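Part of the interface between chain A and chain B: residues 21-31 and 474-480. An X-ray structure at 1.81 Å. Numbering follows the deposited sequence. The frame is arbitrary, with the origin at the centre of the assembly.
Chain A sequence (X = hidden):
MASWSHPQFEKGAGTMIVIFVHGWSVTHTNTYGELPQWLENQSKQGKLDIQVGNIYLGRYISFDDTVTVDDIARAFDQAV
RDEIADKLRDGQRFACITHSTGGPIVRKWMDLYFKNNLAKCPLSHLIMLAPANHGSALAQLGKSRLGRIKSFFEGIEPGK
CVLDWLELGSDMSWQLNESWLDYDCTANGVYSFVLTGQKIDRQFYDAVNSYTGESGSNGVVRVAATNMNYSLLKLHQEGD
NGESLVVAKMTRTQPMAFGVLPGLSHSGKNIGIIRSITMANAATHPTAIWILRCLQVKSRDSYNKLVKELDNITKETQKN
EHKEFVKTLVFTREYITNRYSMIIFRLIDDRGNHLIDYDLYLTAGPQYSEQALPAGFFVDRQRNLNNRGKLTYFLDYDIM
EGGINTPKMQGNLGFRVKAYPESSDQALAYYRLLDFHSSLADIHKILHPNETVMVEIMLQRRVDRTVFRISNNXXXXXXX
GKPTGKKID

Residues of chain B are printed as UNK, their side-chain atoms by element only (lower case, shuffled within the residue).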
# COMPACT_ATOMS: atom_id res chain seq x y z
N VAL A 21 -16.64 -5.98 34.04
CA VAL A 21 -16.39 -5.82 32.61
C VAL A 21 -14.89 -5.95 32.38
O VAL A 21 -14.09 -5.25 33.02
CB VAL A 21 -16.91 -4.46 32.08
CG1 VAL A 21 -16.74 -4.37 30.57
CG2 VAL A 21 -18.36 -4.27 32.47
N HIS A 22 -14.49 -6.85 31.48
CA HIS A 22 -13.10 -7.24 31.32
C HIS A 22 -12.41 -6.46 30.19
O HIS A 22 -12.97 -5.52 29.62
CB HIS A 22 -13.02 -8.75 31.10
CG HIS A 22 -13.73 -9.22 29.86
ND1 HIS A 22 -13.20 -9.06 28.60
CD2 HIS A 22 -14.91 -9.84 29.70
CE1 HIS A 22 -14.04 -9.56 27.71
NE2 HIS A 22 -15.08 -10.05 28.35
N GLY A 23 -11.18 -6.86 29.88
CA GLY A 23 -10.36 -6.19 28.89
C GLY A 23 -10.27 -6.97 27.59
O GLY A 23 -10.98 -7.95 27.37
N TRP A 24 -9.35 -6.52 26.73
CA TRP A 24 -9.26 -7.08 25.40
C TRP A 24 -8.47 -8.38 25.42
O TRP A 24 -7.68 -8.65 26.33
CB TRP A 24 -8.62 -6.07 24.42
CG TRP A 24 -7.28 -5.45 24.83
CD1 TRP A 24 -6.99 -4.74 25.97
CD2 TRP A 24 -6.06 -5.46 24.06
NE1 TRP A 24 -5.68 -4.33 25.96
CE2 TRP A 24 -5.09 -4.75 24.80
CE3 TRP A 24 -5.70 -6.00 22.82
CZ2 TRP A 24 -3.78 -4.58 24.35
CZ3 TRP A 24 -4.39 -5.83 22.37
CH2 TRP A 24 -3.45 -5.12 23.13
N SER A 25 -8.71 -9.20 24.39
CA SER A 25 -8.11 -10.51 24.20
C SER A 25 -8.47 -11.51 25.29
O SER A 25 -7.83 -12.56 25.42
CB SER A 25 -6.59 -10.39 24.08
OG SER A 25 -6.26 -9.61 22.94
N VAL A 26 -9.52 -11.24 26.06
CA VAL A 26 -9.94 -12.14 27.13
C VAL A 26 -10.78 -13.26 26.54
O VAL A 26 -11.60 -13.04 25.64
CB VAL A 26 -10.72 -11.36 28.20
CG1 VAL A 26 -11.30 -12.30 29.26
CG2 VAL A 26 -9.83 -10.29 28.83
N THR A 27 -10.58 -14.48 27.04
CA THR A 27 -11.36 -15.65 26.63
C THR A 27 -11.97 -16.43 27.79
O THR A 27 -12.59 -17.48 27.55
CB THR A 27 -10.49 -16.62 25.82
OG1 THR A 27 -9.47 -17.16 26.67
CG2 THR A 27 -9.85 -15.92 24.63
N HIS A 28 -11.83 -15.96 29.03
CA HIS A 28 -12.28 -16.69 30.21
C HIS A 28 -12.57 -15.68 31.31
O HIS A 28 -11.80 -14.72 31.48
CB HIS A 28 -11.21 -17.69 30.64
CG HIS A 28 -11.71 -18.77 31.55
ND1 HIS A 28 -12.19 -18.52 32.81
CD2 HIS A 28 -11.78 -20.11 31.38
CE1 HIS A 28 -12.55 -19.66 33.38
NE2 HIS A 28 -12.30 -20.64 32.53
N THR A 29 -13.65 -15.88 32.07
CA THR A 29 -14.03 -14.92 33.10
C THR A 29 -13.19 -15.04 34.37
O THR A 29 -13.42 -14.28 35.32
CB THR A 29 -15.53 -15.02 33.43
OG1 THR A 29 -15.94 -16.39 33.57
CG2 THR A 29 -16.36 -14.38 32.33
N ASN A 30 -12.21 -15.95 34.42
CA ASN A 30 -11.24 -15.95 35.51
C ASN A 30 -10.32 -14.74 35.42
O ASN A 30 -9.49 -14.54 36.31
CB ASN A 30 -10.41 -17.24 35.51
CG ASN A 30 -9.63 -17.44 34.23
OD1 ASN A 30 -9.36 -16.49 33.47
ND2 ASN A 30 -9.25 -18.68 33.97
N THR A 31 -10.44 -13.96 34.35
CA THR A 31 -9.75 -12.69 34.25
C THR A 31 -10.07 -11.80 35.44
O THR A 31 -9.27 -10.91 35.77
CB THR A 31 -10.15 -12.01 32.93
OG1 THR A 31 -9.32 -10.88 32.68
CG2 THR A 31 -11.63 -11.58 32.96
N UNK B 474 -21.32 -16.75 39.17
CA UNK B 474 -19.97 -16.29 39.46
C UNK B 474 -18.91 -17.36 39.22
O UNK B 474 -17.73 -17.10 39.49
c UNK B 474 -19.87 -15.79 40.91
c UNK B 474 -20.44 -14.09 42.67
c UNK B 474 -20.81 -14.64 41.29
c UNK B 474 -20.80 -13.56 40.24
N UNK B 475 -19.29 -18.54 38.76
CA UNK B 475 -18.31 -19.56 38.40
C UNK B 475 -17.60 -19.13 37.13
O UNK B 475 -18.25 -18.95 36.09
o UNK B 475 -19.40 -21.42 39.48
c UNK B 475 -18.99 -20.91 38.20
c UNK B 475 -18.03 -21.91 37.55
N UNK B 476 -16.28 -18.93 37.15
CA UNK B 476 -15.58 -18.51 35.93
C UNK B 476 -15.69 -19.57 34.85
O UNK B 476 -15.66 -20.77 35.12
c UNK B 476 -14.19 -18.26 37.88
c UNK B 476 -14.12 -18.33 36.39
c UNK B 476 -15.36 -19.07 38.29
N UNK B 477 -15.80 -19.11 33.60
CA UNK B 477 -15.95 -20.04 32.48
C UNK B 477 -15.40 -19.40 31.21
O UNK B 477 -15.35 -18.18 31.07
c UNK B 477 -17.42 -20.45 32.29
N UNK B 478 -15.01 -20.26 30.28
CA UNK B 478 -14.60 -19.77 28.98
C UNK B 478 -15.73 -18.97 28.35
O UNK B 478 -16.91 -19.18 28.64
c UNK B 478 -15.81 -21.44 26.19
c UNK B 478 -15.37 -21.81 27.61
c UNK B 478 -16.80 -22.45 25.62
c UNK B 478 -14.21 -20.95 28.08
n UNK B 478 -17.03 -22.27 24.15
N UNK B 479 -15.35 -18.02 27.49
CA UNK B 479 -16.30 -17.15 26.81
C UNK B 479 -16.55 -17.71 25.42
O UNK B 479 -15.62 -17.82 24.61
c UNK B 479 -15.54 -15.14 28.14
c UNK B 479 -14.87 -13.77 28.16
c UNK B 479 -16.74 -14.84 25.95
c UNK B 479 -15.77 -15.70 26.74
N UNK B 480 -17.81 -18.03 25.14
CA UNK B 480 -18.20 -18.55 23.84
C UNK B 480 -18.54 -17.42 22.89
O UNK B 480 -19.17 -16.43 23.28
o UNK B 480 -19.94 -19.79 22.69
c UNK B 480 -19.40 -19.48 23.97

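Position 474 of chain B carries four side-chain carbons, with the fork at the second. None comes closer than 8.3 Å to the chain A stretch, and CA-to-CB points away. A fork at the second carbon identifies leucine, Leu B474.

Position 475 has one carbon bearing an oxygen and a second carbon. CA-to-CB also points away, with the side chain 7.1 Å or more from chain A. This beta-branched hydroxyl pattern is threonine, Thr B475.

At 476, three carbons close a ring onto the backbone N; CA-to-CB points toward chain A, and CB lies 3.6 Å from N of Asn A30 and 3.6 Å from CE1 of His A28. The ring identifies proline, Pro B476.

Position 477 has a single side-chain carbon, which points away, so this residue contributes chiefly through its backbone. Its N donates to OG1 of Thr A29 (2.7 Å, N-H...O angle 164°), and its O accepts from N of Thr A29 (3.0 Å, 163°). The p rotamer of Thr A29 (chi1 45°) places OG1 for the first of these bonds. A lone side-chain carbon means alanine, Ala B477.

Position 478 shows four carbons in a row ending in nitrogen. CA-to-CB points away overall, although CB still touches chain A, 4.2 Å from CD2 of His A28. Its backbone N and CA of Ala B477 lie over one face of the His A28 imidazole, N being 3.4 Å from CD2. The unbranched chain with its terminal nitrogen is lysine, Lys B478.

Position 479 has four carbons forked at the first, one arm two carbons long. CA-to-CB points toward chain A, and the residue buries 92 Å², the largest area of any residue in either stretch. The end carbon of the longer arm reaches CG1 of Val A26 at 4.0 Å and NE2 of His A22 at 3.7 Å, while the backbone N donates to O of Thr A27 (2.8 Å, 160°). The branching defines isoleucine, Ile B479, and the end carbon is its CD1.

Position 480 has one carbon followed by one oxygen. CA-to-CB points away, and the residue makes no contact with the chain A stretch. The pattern is serine, Ser B480.

The contact therefore combines backbone pairing with an inserted side chain. A single beta bridge pairs His A28 with Lys B478 (CA to CA, 4.0 Å), flanked by the backbone hydrogen bonds from Ile B479 to Thr A27 and from Thr A29 to Ala B477. Within chain A, N of Asn A30 donates to ND1 of His A28 (3.0 Å, 159°), tying the imidazole to the backbone of Asn A30 while its face meets the chain B strip. The two stretches together bury 393 Å².

Chain B 474-480: LTPAKIS
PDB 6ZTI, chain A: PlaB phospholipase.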